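Local coordinates for extracellular solute-binding protein family 1 (Pseudothermotoga lettingae, PDB 5CI5) that probably captures a sugar outside the cell for an ABC transporter, and is seen here with alpha-D-tagatopyranose bound in its pocket, at residues A[157-165]-A[285-293]; A[323-332]-A[340-351]. One frame throughout, in Å; residues are numbered along the deposited sequence. Where two conformers were deposited one is given.

Contact 1: residues A[157-165]-A[285-293]; sequences NPPKTWDEL and VALHPYDAK
A single beta bridge, just ahead of helix 162-172, joins Thr161 to Tyr290: Tyr290 N donates to Lys160 O (3.2 Å), and Trp162 N returns a bond to Tyr290 O (3.0 Å). Proline suits position 289, where its ring needs no N-H partner and presses its CB on Leu165 CB (3.8 Å) and its CG on the CG of Pro159. Thr161 and Glu164 form a capping box at this helix start. Thr161 OG1 accepts from Glu164 N, with chi1 at 67° setting OG1 between the backbone N and carbonyl carbon, while OE1 of the glutamate turns back to take a weak bond from Thr161 N and a stronger one from Lys160 N (2.8 Å). The indole of Trp162 receives Asp291 CB over the centre of its six-membered ring, 3.6 Å from the centroid, a CH-pi contact that leaves the carboxylate to form a salt bridge with Lys224. Water 2 links Trp162 NE1 (2.9 Å) to Pro289 O, which also takes a bond from His288 ND1 (2.9 Å) on a lone pair in its carbonyl plane. The histidine's NE2 in turn bonds Tyr182. Nearer the segment's start, water 1 ties Pro159 O to Leu287 O, and Pro158 CG packs on Ala286 CB (3.7 Å), beside strand 140-144.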
loop_
_atom_site.group_PDB
_atom_site.type_symbol
_atom_site.label_atom_id
_atom_site.label_comp_id
_atom_site.label_asym_id
_atom_site.label_seq_id
_atom_site.Cartn_x
_atom_site.Cartn_y
_atom_site.Cartn_z
ATOM N N ASN A 157 0.314 -3.173 -24.934
ATOM C CA ASN A 157 -1.133 -2.954 -24.916
ATOM C C ASN A 157 -1.809 -3.781 -23.813
ATOM O O ASN A 157 -2.564 -4.719 -24.090
ATOM C CB ASN A 157 -1.750 -3.292 -26.272
ATOM C CG ASN A 157 -3.180 -2.790 -26.401
ATOM O OD1 ASN A 157 -3.527 -1.734 -25.876
ATOM N ND2 ASN A 157 -4.020 -3.555 -27.086
ATOM N N PRO A 158 -1.535 -3.438 -22.548
ATOM C CA PRO A 158 -2.113 -4.220 -21.454
ATOM C C PRO A 158 -3.633 -4.071 -21.426
ATOM O O PRO A 158 -4.186 -3.145 -22.037
ATOM C CB PRO A 158 -1.454 -3.617 -20.202
ATOM C CG PRO A 158 -1.080 -2.231 -20.606
ATOM C CD PRO A 158 -0.670 -2.351 -22.053
ATOM N N PRO A 159 -4.318 -5.007 -20.776
ATOM C CA PRO A 159 -5.788 -4.937 -20.707
ATOM C C PRO A 159 -6.273 -3.647 -20.060
ATOM O O PRO A 159 -5.671 -3.186 -19.079
ATOM C CB PRO A 159 -6.162 -6.155 -19.850
ATOM C CG PRO A 159 -4.921 -6.464 -19.073
ATOM C CD PRO A 159 -3.777 -6.122 -19.977
ATOM N N LYS A 160 -7.373 -3.108 -20.577
ATOM C CA LYS A 160 -7.963 -1.880 -20.061
ATOM C C LYS A 160 -9.251 -2.162 -19.294
ATOM O O LYS A 160 -9.608 -1.420 -18.388
ATOM C CB LYS A 160 -8.258 -0.910 -21.205
ATOM C CG LYS A 160 -7.007 -0.428 -21.944
ATOM C CD LYS A 160 -7.390 0.313 -23.225
ATOM C CE LYS A 160 -6.241 0.319 -24.251
ATOM N NZ LYS A 160 -6.706 0.482 -25.670
ATOM N N THR A 161 -9.941 -3.238 -19.660
ATOM C CA THR A 161 -11.225 -3.555 -19.065
ATOM C C THR A 161 -11.199 -4.898 -18.372
ATOM O O THR A 161 -10.299 -5.722 -18.586
ATOM C CB THR A 161 -12.311 -3.626 -20.110
ATOM O OG1 THR A 161 -12.031 -4.753 -20.955
ATOM C CG2 THR A 161 -12.352 -2.326 -20.934
ATOM N N TRP A 162 -12.197 -5.133 -17.543
ATOM C CA TRP A 162 -12.324 -6.442 -16.915
ATOM C C TRP A 162 -12.419 -7.568 -17.942
ATOM O O TRP A 162 -11.855 -8.649 -17.737
ATOM C CB TRP A 162 -13.538 -6.488 -16.016
ATOM C CG TRP A 162 -13.352 -5.836 -14.691
ATOM C CD1 TRP A 162 -12.263 -5.124 -14.256
ATOM C CD2 TRP A 162 -14.264 -5.878 -13.603
ATOM N NE1 TRP A 162 -12.462 -4.713 -12.965
ATOM C CE2 TRP A 162 -13.681 -5.167 -12.539
ATOM C CE3 TRP A 162 -15.534 -6.443 -13.421
ATOM C CZ2 TRP A 162 -14.316 -5.012 -11.307
ATOM C CZ3 TRP A 162 -16.162 -6.279 -12.179
ATOM C CH2 TRP A 162 -15.562 -5.564 -11.160
ATOM N N ASP A 163 -13.125 -7.330 -19.040
ATOM C CA ASP A 163 -13.265 -8.377 -20.045
ATOM C C ASP A 163 -11.892 -8.708 -20.644
ATOM O O ASP A 163 -11.530 -9.876 -20.839
ATOM C CB ASP A 163 -14.220 -7.957 -21.145
ATOM C CG ASP A 163 -15.683 -8.023 -20.707
ATOM O OD1 ASP A 163 -15.979 -8.635 -19.656
ATOM O OD2 ASP A 163 -16.524 -7.465 -21.426
ATOM N N GLU A 164 -11.114 -7.669 -20.912
ATOM C CA GLU A 164 -9.778 -7.861 -21.473
ATOM C C GLU A 164 -8.850 -8.518 -20.451
ATOM O O GLU A 164 -8.027 -9.362 -20.811
ATOM C CB GLU A 164 -9.210 -6.525 -21.954
ATOM C CG GLU A 164 -9.942 -6.008 -23.185
ATOM C CD GLU A 164 -9.571 -4.577 -23.560
ATOM O OE1 GLU A 164 -8.789 -3.932 -22.840
ATOM O OE2 GLU A 164 -10.087 -4.096 -24.589
ATOM N N LEU A 165 -9.020 -8.178 -19.174
ATOM C CA LEU A 165 -8.184 -8.755 -18.118
ATOM C C LEU A 165 -8.422 -10.246 -18.066
ATOM O O LEU A 165 -7.491 -11.044 -17.996
ATOM C CB LEU A 165 -8.489 -8.115 -16.757
ATOM C CG LEU A 165 -7.926 -8.798 -15.503
ATOM C CD1 LEU A 165 -6.434 -8.823 -15.599
ATOM C CD2 LEU A 165 -8.386 -8.041 -14.273
ATOM N N VAL A 285 3.733 -1.033 -15.573
ATOM C CA VAL A 285 2.501 -0.790 -14.861
ATOM C C VAL A 285 1.513 -0.130 -15.799
ATOM O O VAL A 285 1.893 0.450 -16.806
ATOM C CB VAL A 285 2.712 0.109 -13.621
ATOM C CG1 VAL A 285 3.564 -0.605 -12.601
ATOM C CG2 VAL A 285 3.359 1.430 -14.032
ATOM N N ALA A 286 0.236 -0.231 -15.458
ATOM C CA ALA A 286 -0.829 0.411 -16.201
ATOM C C ALA A 286 -1.981 0.637 -15.262
ATOM O O ALA A 286 -2.089 -0.033 -14.230
ATOM C CB ALA A 286 -1.276 -0.441 -17.374
ATOM N N LEU A 287 -2.857 1.563 -15.613
ATOM C CA LEU A 287 -4.113 1.685 -14.897
ATOM C C LEU A 287 -4.763 0.301 -14.776
ATOM O O LEU A 287 -4.857 -0.437 -15.756
ATOM C CB LEU A 287 -5.035 2.646 -15.636
ATOM C CG LEU A 287 -6.422 2.895 -15.057
ATOM C CD1 LEU A 287 -6.359 3.527 -13.672
ATOM C CD2 LEU A 287 -7.195 3.803 -16.008
ATOM N N HIS A 288 -5.204 -0.072 -13.575
ATOM C CA HIS A 288 -5.753 -1.402 -13.441
ATOM C C HIS A 288 -7.016 -1.502 -14.311
ATOM O O HIS A 288 -7.829 -0.562 -14.378
ATOM C CB HIS A 288 -6.078 -1.743 -11.985
ATOM C CG HIS A 288 -6.313 -3.206 -11.735
ATOM N ND1 HIS A 288 -7.511 -3.829 -12.008
ATOM C CD2 HIS A 288 -5.506 -4.156 -11.204
ATOM C CE1 HIS A 288 -7.431 -5.101 -11.656
ATOM N NE2 HIS A 288 -6.212 -5.330 -11.184
ATOM N N PRO A 289 -7.178 -2.634 -15.002
ATOM C CA PRO A 289 -8.431 -2.859 -15.733
ATOM C C PRO A 289 -9.667 -2.593 -14.871
ATOM O O PRO A 289 -9.683 -2.914 -13.671
ATOM C CB PRO A 289 -8.339 -4.339 -16.121
ATOM C CG PRO A 289 -6.870 -4.566 -16.275
ATOM C CD PRO A 289 -6.232 -3.752 -15.178
ATOM N N TYR A 290 -10.695 -2.012 -15.484
ATOM C CA TYR A 290 -11.883 -1.624 -14.732
ATOM C C TYR A 290 -13.156 -1.975 -15.506
ATOM O O TYR A 290 -13.113 -2.419 -16.667
ATOM C CB TYR A 290 -11.820 -0.127 -14.372
ATOM C CG TYR A 290 -11.823 0.817 -15.557
ATOM C CD1 TYR A 290 -13.010 1.295 -16.088
ATOM C CD2 TYR A 290 -10.641 1.240 -16.126
ATOM C CE1 TYR A 290 -13.010 2.169 -17.166
ATOM C CE2 TYR A 290 -10.631 2.108 -17.201
ATOM C CZ TYR A 290 -11.824 2.572 -17.713
ATOM O OH TYR A 290 -11.819 3.439 -18.777
ATOM N N ASP A 291 -14.283 -1.804 -14.820
ATOM C CA ASP A 291 -15.613 -2.129 -15.306
ATOM C C ASP A 291 -16.344 -0.819 -15.635
ATOM O O ASP A 291 -16.331 -0.364 -16.786
ATOM C CB ASP A 291 -16.351 -2.943 -14.235
ATOM C CG ASP A 291 -17.812 -3.166 -14.558
ATOM O OD1 ASP A 291 -18.126 -3.417 -15.740
ATOM O OD2 ASP A 291 -18.640 -3.111 -13.622
ATOM N N ALA A 292 -16.902 -0.173 -14.616
ATOM C CA ALA A 292 -17.666 1.062 -14.793
ATOM C C ALA A 292 -16.822 2.344 -14.778
ATOM O O ALA A 292 -17.114 3.303 -15.503
ATOM C CB ALA A 292 -18.722 1.149 -13.716
ATOM N N LYS A 293 -15.785 2.359 -13.944
ATOM C CA LYS A 293 -15.014 3.567 -13.648
ATOM C C LYS A 293 -13.561 3.196 -13.416
ATOM O O LYS A 293 -13.296 2.221 -12.720
ATOM C CB LYS A 293 -15.531 4.263 -12.382
ATOM C CG LYS A 293 -16.973 4.757 -12.413
ATOM C CD LYS A 293 -17.248 5.691 -11.216
ATOM C CE LYS A 293 -18.731 6.039 -11.084
ATOM N NZ LYS A 293 -19.369 6.364 -12.396
HETATM O O HOH W 1 -4.929 -0.711 -18.370
HETATM O O HOH W 2 -10.579 -4.073 -10.852
#

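Contact 2: residues A[323-332]-A[340-351]; sequences TSFDVWMKWV and PTRMDVCKKSKL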
loop_
_atom_site.group_PDB
_atom_site.type_symbol
_atom_site.label_atom_id
_atom_site.label_comp_id
_atom_site.label_asym_id
_atom_site.label_seq_id
_atom_site.Cartn_x
_atom_site.Cartn_y
_atom_site.Cartn_z
ATOM N N THR A 323 12.970 13.074 5.502
ATOM C CA THR A 323 12.032 13.594 4.522
ATOM C C THR A 323 12.588 14.863 3.874
ATOM O O THR A 323 11.825 15.658 3.340
ATOM C CB THR A 323 10.648 13.853 5.170
ATOM O OG1 THR A 323 10.372 12.829 6.138
ATOM C CG2 THR A 323 9.562 13.826 4.125
ATOM N N SER A 324 13.913 15.026 3.902
ATOM C CA SER A 324 14.574 16.152 3.242
ATOM C C SER A 324 14.781 15.894 1.755
ATOM O O SER A 324 14.759 14.760 1.277
ATOM C CB SER A 324 15.927 16.460 3.887
ATOM O OG SER A 324 16.839 15.395 3.649
ATOM N N PHE A 325 14.970 16.979 1.026
ATOM C CA PHE A 325 15.191 16.914 -0.404
ATOM C C PHE A 325 16.409 16.044 -0.732
ATOM O O PHE A 325 16.324 15.156 -1.576
ATOM C CB PHE A 325 15.358 18.340 -0.938
ATOM C CG PHE A 325 15.568 18.416 -2.420
ATOM C CD1 PHE A 325 14.509 18.310 -3.302
ATOM C CD2 PHE A 325 16.833 18.593 -2.930
ATOM C CE1 PHE A 325 14.712 18.385 -4.675
ATOM C CE2 PHE A 325 17.040 18.666 -4.298
ATOM C CZ PHE A 325 15.967 18.568 -5.162
ATOM N N ASP A 326 17.551 16.296 -0.085
ATOM C CA ASP A 326 18.774 15.584 -0.462
ATOM C C ASP A 326 18.630 14.082 -0.247
ATOM O O ASP A 326 19.062 13.293 -1.083
ATOM C CB ASP A 326 19.988 16.100 0.305
ATOM C CG ASP A 326 20.416 17.485 -0.148
ATOM O OD1 ASP A 326 20.036 17.894 -1.261
ATOM O OD2 ASP A 326 21.167 18.149 0.602
ATOM N N VAL A 327 18.011 13.695 0.871
ATOM C CA VAL A 327 17.861 12.278 1.200
ATOM C C VAL A 327 16.957 11.606 0.186
ATOM O O VAL A 327 17.284 10.526 -0.313
ATOM C CB VAL A 327 17.323 12.080 2.648
ATOM C CG1 VAL A 327 16.865 10.656 2.888
ATOM C CG2 VAL A 327 18.403 12.466 3.652
ATOM N N TRP A 328 15.835 12.242 -0.148
ATOM C CA TRP A 328 14.906 11.601 -1.063
ATOM C C TRP A 328 15.439 11.614 -2.497
ATOM O O TRP A 328 15.207 10.669 -3.229
ATOM C CB TRP A 328 13.514 12.226 -0.985
ATOM C CG TRP A 328 12.589 11.293 -0.298
ATOM C CD1 TRP A 328 12.113 11.400 0.992
ATOM C CD2 TRP A 328 12.057 10.073 -0.817
ATOM N NE1 TRP A 328 11.298 10.328 1.280
ATOM C CE2 TRP A 328 11.249 9.502 0.189
ATOM C CE3 TRP A 328 12.171 9.415 -2.035
ATOM C CZ2 TRP A 328 10.560 8.302 0.005
ATOM C CZ3 TRP A 328 11.480 8.230 -2.217
ATOM C CH2 TRP A 328 10.702 7.679 -1.191
HETATM N N MSE A 329 16.165 12.665 -2.891
HETATM C CA MSE A 329 16.799 12.659 -4.205
HETATM C C MSE A 329 17.754 11.469 -4.335
HETATM O O MSE A 329 17.754 10.751 -5.341
HETATM C CB MSE A 329 17.551 13.967 -4.465
HETATM C CG MSE A 329 16.663 15.068 -4.970
HETATM SE SE MSE A 329 15.984 14.713 -6.777
HETATM C CE MSE A 329 17.400 15.567 -7.798
ATOM N N LYS A 330 18.570 11.252 -3.314
ATOM C CA LYS A 330 19.504 10.150 -3.337
ATOM C C LYS A 330 18.796 8.806 -3.346
ATOM O O LYS A 330 19.187 7.884 -4.076
ATOM C CB LYS A 330 20.458 10.251 -2.146
ATOM C CG LYS A 330 21.533 9.169 -2.135
ATOM C CD LYS A 330 22.568 9.453 -1.078
ATOM C CE LYS A 330 23.676 8.409 -1.071
ATOM N NZ LYS A 330 24.688 8.703 -0.004
ATOM N N TRP A 331 17.756 8.688 -2.545
ATOM C CA TRP A 331 16.965 7.461 -2.516
ATOM C C TRP A 331 16.402 7.116 -3.894
ATOM O O TRP A 331 16.560 5.998 -4.374
ATOM C CB TRP A 331 15.825 7.587 -1.498
ATOM C CG TRP A 331 15.150 6.295 -1.294
ATOM C CD1 TRP A 331 14.332 5.656 -2.179
ATOM C CD2 TRP A 331 15.241 5.460 -0.146
ATOM N NE1 TRP A 331 13.898 4.461 -1.647
ATOM C CE2 TRP A 331 14.449 4.315 -0.401
ATOM C CE3 TRP A 331 15.902 5.571 1.079
ATOM C CZ2 TRP A 331 14.297 3.291 0.531
ATOM C CZ3 TRP A 331 15.753 4.548 2.003
ATOM C CH2 TRP A 331 14.963 3.418 1.715
ATOM N N VAL A 332 15.756 8.072 -4.550
ATOM C CA VAL A 332 15.205 7.834 -5.883
ATOM C C VAL A 332 16.279 7.499 -6.907
ATOM O O VAL A 332 16.082 6.620 -7.760
ATOM C CB VAL A 332 14.416 9.057 -6.381
ATOM C CG1 VAL A 332 14.239 9.022 -7.924
ATOM C CG2 VAL A 332 13.110 9.083 -5.686
ATOM N N PRO A 340 8.294 9.491 -3.819
ATOM C CA PRO A 340 8.508 10.481 -2.768
ATOM C C PRO A 340 7.207 11.188 -2.424
ATOM O O PRO A 340 6.415 11.472 -3.323
ATOM C CB PRO A 340 9.510 11.482 -3.388
ATOM C CG PRO A 340 10.113 10.776 -4.611
ATOM C CD PRO A 340 9.124 9.732 -5.022
ATOM N N THR A 341 6.996 11.474 -1.146
ATOM C CA THR A 341 5.914 12.366 -0.736
ATOM C C THR A 341 6.212 13.833 -1.071
ATOM O O THR A 341 5.301 14.638 -1.042
ATOM C CB THR A 341 5.636 12.257 0.758
ATOM O OG1 THR A 341 6.823 12.574 1.500
ATOM C CG2 THR A 341 5.173 10.848 1.078
ATOM N N ARG A 342 7.469 14.161 -1.380
ATOM C CA ARG A 342 7.850 15.523 -1.789
ATOM C C ARG A 342 7.675 15.751 -3.296
ATOM O O ARG A 342 8.245 15.030 -4.113
ATOM C CB ARG A 342 9.306 15.821 -1.445
ATOM C CG ARG A 342 9.682 15.823 0.045
ATOM C CD ARG A 342 11.167 16.138 0.193
ATOM N NE ARG A 342 11.404 17.541 -0.169
ATOM C CZ ARG A 342 11.641 18.538 0.671
ATOM N NH1 ARG A 342 11.736 18.343 1.981
ATOM N NH2 ARG A 342 11.795 19.764 0.179
HETATM N N MSE A 343 6.935 16.801 -3.636
HETATM C CA MSE A 343 6.681 17.186 -5.021
HETATM C C MSE A 343 7.979 17.575 -5.723
HETATM O O MSE A 343 8.225 17.132 -6.846
HETATM C CB MSE A 343 5.691 18.341 -5.086
HETATM C CG MSE A 343 4.305 17.931 -4.717
HETATM SE SE MSE A 343 2.993 19.299 -5.104
HETATM C CE MSE A 343 3.445 20.497 -3.664
ATOM N N ASP A 344 8.818 18.372 -5.058
ATOM C CA ASP A 344 10.043 18.833 -5.715
ATOM C C ASP A 344 10.947 17.651 -6.102
ATOM O O ASP A 344 11.490 17.658 -7.195
ATOM C CB ASP A 344 10.801 19.870 -4.877
ATOM C CG ASP A 344 11.062 19.454 -3.423
ATOM O OD1 ASP A 344 10.810 18.288 -3.019
ATOM O OD2 ASP A 344 11.564 20.340 -2.676
ATOM N N VAL A 345 11.065 16.612 -5.272
ATOM C CA VAL A 345 11.846 15.445 -5.670
ATOM C C VAL A 345 11.220 14.690 -6.844
ATOM O O VAL A 345 11.932 14.234 -7.764
ATOM C CB VAL A 345 12.035 14.488 -4.476
ATOM C CG1 VAL A 345 12.767 13.252 -4.881
ATOM C CG2 VAL A 345 12.793 15.188 -3.373
ATOM N N CYS A 346 9.898 14.535 -6.814
ATOM C CA CYS A 346 9.205 13.870 -7.906
ATOM C C CYS A 346 9.454 14.590 -9.229
ATOM O O CYS A 346 9.614 13.952 -10.265
ATOM C CB CYS A 346 7.706 13.809 -7.633
ATOM S SG CYS A 346 7.228 12.597 -6.344
ATOM N N LYS A 347 9.501 15.917 -9.173
ATOM C CA LYS A 347 9.538 16.747 -10.365
ATOM C C LYS A 347 10.966 16.929 -10.862
ATOM O O LYS A 347 11.198 17.065 -12.070
ATOM C CB LYS A 347 8.910 18.114 -10.090
ATOM C CG LYS A 347 7.404 18.073 -9.816
ATOM C CD LYS A 347 6.942 19.360 -9.176
ATOM C CE LYS A 347 5.463 19.303 -8.785
ATOM N NZ LYS A 347 5.063 20.594 -8.134
ATOM N N LYS A 348 11.908 16.953 -9.929
ATOM C CA LYS A 348 13.298 17.297 -10.247
ATOM C C LYS A 348 14.147 16.064 -10.472
ATOM O O LYS A 348 15.196 16.163 -11.099
ATOM C CB LYS A 348 13.916 18.154 -9.154
ATOM C CG LYS A 348 13.301 19.562 -9.090
ATOM C CD LYS A 348 14.038 20.448 -8.107
ATOM C CE LYS A 348 13.452 21.844 -8.030
ATOM N NZ LYS A 348 13.179 22.420 -9.373
ATOM N N SER A 349 13.698 14.911 -9.963
ATOM C CA SER A 349 14.396 13.655 -10.196
ATOM C C SER A 349 14.146 13.192 -11.622
ATOM O O SER A 349 13.387 13.813 -12.370
ATOM C CB SER A 349 13.953 12.566 -9.215
ATOM O OG SER A 349 12.623 12.152 -9.504
ATOM N N LYS A 350 14.782 12.098 -12.001
ATOM C CA LYS A 350 14.607 11.630 -13.365
ATOM C C LYS A 350 13.442 10.640 -13.465
ATOM O O LYS A 350 13.272 10.009 -14.493
ATOM C CB LYS A 350 15.902 11.004 -13.881
ATOM C CG LYS A 350 17.149 11.911 -13.733
ATOM C CD LYS A 350 17.175 13.054 -14.734
ATOM C CE LYS A 350 18.590 13.648 -14.869
ATOM N NZ LYS A 350 18.984 14.467 -13.692
ATOM N N LEU A 351 12.617 10.536 -12.421
ATOM C CA LEU A 351 11.469 9.633 -12.468
ATOM C C LEU A 351 10.600 9.830 -13.716
ATOM O O LEU A 351 10.290 8.865 -14.407
ATOM C CB LEU A 351 10.610 9.780 -11.211
ATOM C CG LEU A 351 11.265 9.225 -9.941
ATOM C CD1 LEU A 351 10.309 9.327 -8.775
ATOM C CD2 LEU A 351 11.715 7.771 -10.087
#
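Arg342 NH1 is engaged from two quarters: it donates to Thr323 O (3.0 Å), a bond of 166° that meets a lone pair in the carbonyl plane, and it forms a salt bridge with Glu110. The same guanidinium grips Asp344 side-on in a two-bonded salt bridge, NE to OD1 and NH2 to OD2 (2.9 Å), each oxygen using its syn lone pair. Thr323 O and both Asp344 oxygens lie close to the guanidinium plane, and the bend at chi3 (70°) turns the group into position between Thr323 and Asp344. Backbone Phe325 N lies over one guanidinium face. A leucine in place of Arg342 would probably leave the Asp344 carboxylate without its cationic mate and Thr323 O without this donor.

Alongside the salt bridge, the helical segments 325-332 and 343-348 cross at -39°, their axes 9.6 Å apart at the closest. Val345 is a knob in a hole formed by Phe325, Trp328, Met329 and Val332; its branched side chain sends CG2 to Phe325 CD1 (3.6 Å) and keeps CG1 by the backbone of Trp328. Pro340 lies on the indole of Trp328, its CA 3.7 Å from the centroid of the six-membered ring in a CH-pi contact, while the proline's CG also touches Val332 CG2 (3.6 Å). Val332 CG1 meets Leu351 CD2 tip to tip. Small Ser349 allows close packing against Val332, and its OG and N both bond Val345 O, closing the helix end.

Arg342 stands at the N-cap and Asp344 within the first turn, where a carboxylate is likely to be stabilised by the helix's N-terminal end, while Thr323 O, just past helix 312-322, offers partial negative charge. With Glu110 also present, the arginine's charge is probably well compensated despite its burial.

Overall arrangement
The two contacts probably lie in different lobes, as expected for the two-lobed solute-binding proteins, in which sugar is held at the cleft. In sequence they follow one another, both segments of contact 1 coming before those of contact 2. Contact 1 takes in the end of edge strand 283-286 of the three-stranded sheet, contact 2 the end of strand 339-340, which pairs with 128-138 in the larger mixed sheet. Their centres are 30 Å apart and their nearest atoms about 10 Å, so they do not touch. Neither binds the tagatose directly: the side chain of His288 lies about 14 Å from the ligand and that of Trp328 about 10 Å. Contact 2 is one shell away, since Trp328 touches the pocket residue Tyr135.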